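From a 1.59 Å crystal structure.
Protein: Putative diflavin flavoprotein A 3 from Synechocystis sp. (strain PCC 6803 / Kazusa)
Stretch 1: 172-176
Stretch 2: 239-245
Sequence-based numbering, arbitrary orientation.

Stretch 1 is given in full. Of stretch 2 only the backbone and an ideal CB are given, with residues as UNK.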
# COMPACT_ATOMS: atom_id res chain seq x y z
N LYS A 172 1.64 2.92 6.07
CA LYS A 172 2.30 1.78 5.46
C LYS A 172 3.82 1.89 5.45
O LYS A 172 4.50 0.90 5.18
CB LYS A 172 1.78 1.57 4.04
CG LYS A 172 0.34 1.08 3.99
CD LYS A 172 0.25 -0.42 4.30
CE LYS A 172 -1.21 -0.88 4.41
NZ LYS A 172 -1.35 -2.37 4.46
N LEU A 173 4.36 3.06 5.75
CA LEU A 173 5.82 3.19 5.78
C LEU A 173 6.44 2.69 7.10
O LEU A 173 5.89 2.92 8.18
CB LEU A 173 6.24 4.65 5.57
CG LEU A 173 5.92 5.26 4.20
CD1 LEU A 173 6.18 6.76 4.20
CD2 LEU A 173 6.75 4.55 3.14
N PHE A 174 7.58 2.00 6.99
CA PHE A 174 8.42 1.64 8.13
C PHE A 174 7.89 0.47 8.98
O PHE A 174 8.34 0.26 10.10
CB PHE A 174 8.63 2.85 9.04
CG PHE A 174 9.48 3.93 8.42
CD1 PHE A 174 10.76 3.64 7.97
CD2 PHE A 174 9.00 5.21 8.29
CE1 PHE A 174 11.54 4.62 7.40
CE2 PHE A 174 9.79 6.21 7.72
CZ PHE A 174 11.06 5.91 7.27
N GLY A 175 6.95 -0.29 8.43
CA GLY A 175 6.33 -1.35 9.21
C GLY A 175 6.92 -2.72 8.93
O GLY A 175 7.93 -2.85 8.25
N ALA A 176 6.27 -3.74 9.47
CA ALA A 176 6.71 -5.11 9.27
C ALA A 176 5.57 -6.05 9.60
O ALA A 176 4.87 -5.84 10.59
CB ALA A 176 7.92 -5.42 10.11
N UNK A 239 18.29 3.37 12.58
CA UNK A 239 18.91 2.33 11.78
C UNK A 239 17.99 1.92 10.64
O UNK A 239 18.45 1.71 9.52
CB UNK A 239 19.26 1.12 12.65
N UNK A 240 16.70 1.82 10.90
CA UNK A 240 15.77 1.42 9.85
C UNK A 240 15.68 2.53 8.81
O UNK A 240 15.59 2.26 7.61
CB UNK A 240 14.39 1.11 10.43
N UNK A 241 15.71 3.78 9.26
CA UNK A 241 15.63 4.89 8.33
C UNK A 241 16.85 4.90 7.39
O UNK A 241 16.69 5.03 6.18
CB UNK A 241 15.53 6.21 9.09
N UNK A 242 18.04 4.74 7.95
CA UNK A 242 19.27 4.66 7.14
C UNK A 242 19.21 3.48 6.15
O UNK A 242 19.63 3.61 5.00
CB UNK A 242 20.49 4.52 8.05
N UNK A 243 18.68 2.35 6.59
CA UNK A 243 18.48 1.20 5.70
C UNK A 243 17.54 1.51 4.53
O UNK A 243 17.83 1.18 3.38
CB UNK A 243 17.93 0.02 6.50
N UNK A 244 16.40 2.14 4.81
CA UNK A 244 15.47 2.55 3.76
C UNK A 244 16.17 3.41 2.71
O UNK A 244 15.99 3.21 1.50
CB UNK A 244 14.29 3.31 4.36
N UNK A 245 16.97 4.37 3.16
CA UNK A 245 17.69 5.24 2.25
C UNK A 245 18.62 4.43 1.35
O UNK A 245 18.68 4.67 0.14
CB UNK A 245 18.48 6.29 3.03

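The contact centres on Phe-174, whose CA-to-CB bond points sideways but whose ring comes near the helix. Position 239 has helical angles and an ideal CB with nothing of stretch 1 within 5.5 Å, so many helix-tolerant residues would fit, polar ones included. It is Glu-239, which makes no contact with stretch 1.

Position 240 points its CA-to-CB bond toward stretch 1, and its CB lies 5.1 Å from Phe-174 CD1. That gap leaves room for a side chain of moderate length, and the neighbouring ring favours an apolar one; leucine, isoleucine or methionine are all plausible. The residue is Leu-240, with chi1 t and chi2 p. Its CD2 comes to 4.1 Å from Phe-174 CD1, an apolar contact, and to 3.7 Å from Phe-174 O.

Position 241 is directed sideways, its CB 4.6 Å from Phe-174 CE1. With the ring already so near, a small side chain such as alanine, serine, threonine or valine can cover it without reaching further. Thr-241 is found, rotamer m, with OG1 4.1 Å from Phe-174 CE1; its hydroxyl bonds to a residue flanking one of the stretches.

Positions 242 and 243 turn out of reach of stretch 1, where any helix-compatible residue would do. Arg-242 makes no contact here. Asn-243 serves its own helix: ND2 donates to Glu-239 O at 2.7 Å, the same carbonyl that accepts from the Asn-243 backbone N at 3.0 Å.

Position 244 is the most demanding. CA-to-CB points toward stretch 1, and the CB stands 4.3 Å from Phe-174 CE1. A flat ring could lie along the phenylalanine, while farther on the backbone N of Phe-174 and the O of Gly-175 offer polar groups to a long side chain. Phenylalanine could meet the first need, and leucine or methionine could at least pack against the ring; tyrosine meets both. Tyr-244 is deposited, its chi1 of -95° lying between wells. The rings form an offset stack, centroids 4.6 Å apart and planes at 28°, with Phe-174 CE1 over one face of the tyrosine, 3.5 Å from Tyr-244 CD2. At the ring's far end, Phe-174 N donates a weak hydrogen bond to Tyr-244 OH, 3.0 Å at 129°. The hydroxyl in turn donates to a water, 2.6 Å from Tyr-244 OH to the water O, and that water O donates to Gly-175 O at 2.9 Å.

Position 245 again has open space before it, suiting many residues; Gln-245 makes no contact with stretch 1.

Stretch 2, residues 239-245: ELTRNYQ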
# COMPACT_ATOMS: atom_id res chain seq x y z
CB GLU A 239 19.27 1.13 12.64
CG GLU A 239 20.09 0.10 11.92
CD GLU A 239 20.79 -0.85 12.89
OE1 GLU A 239 21.64 -1.63 12.42
OE2 GLU A 239 20.49 -0.82 14.11
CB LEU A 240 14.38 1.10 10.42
CG LEU A 240 13.32 0.68 9.39
CD1 LEU A 240 13.80 -0.48 8.51
CD2 LEU A 240 12.00 0.33 10.07
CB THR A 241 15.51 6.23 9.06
OG1 THR A 241 14.35 6.19 9.91
CG2 THR A 241 15.34 7.37 8.07
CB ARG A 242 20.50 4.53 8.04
CG ARG A 242 20.75 5.72 8.99
CD ARG A 242 22.12 5.64 9.70
NE ARG A 242 22.36 4.36 10.39
CZ ARG A 242 22.19 4.16 11.70
NH1 ARG A 242 21.79 5.15 12.49
NH2 ARG A 242 22.43 2.96 12.23
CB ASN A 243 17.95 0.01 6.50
CG ASN A 243 19.07 -0.84 7.12
OD1 ASN A 243 19.41 -1.91 6.61
ND2 ASN A 243 19.64 -0.36 8.21
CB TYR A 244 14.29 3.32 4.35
CG TYR A 244 13.05 2.49 4.64
CD1 TYR A 244 13.14 1.25 5.27
CD2 TYR A 244 11.78 2.98 4.32
CE1 TYR A 244 12.00 0.51 5.55
CE2 TYR A 244 10.64 2.26 4.59
CZ TYR A 244 10.75 1.02 5.20
OH TYR A 244 9.60 0.31 5.47
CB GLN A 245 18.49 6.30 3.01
CG GLN A 245 17.65 7.45 3.54
CD GLN A 245 16.69 8.02 2.49
OE1 GLN A 245 16.87 7.84 1.29
NE2 GLN A 245 15.66 8.72 2.96
O HOH W 1 10.10 -2.05 6.55
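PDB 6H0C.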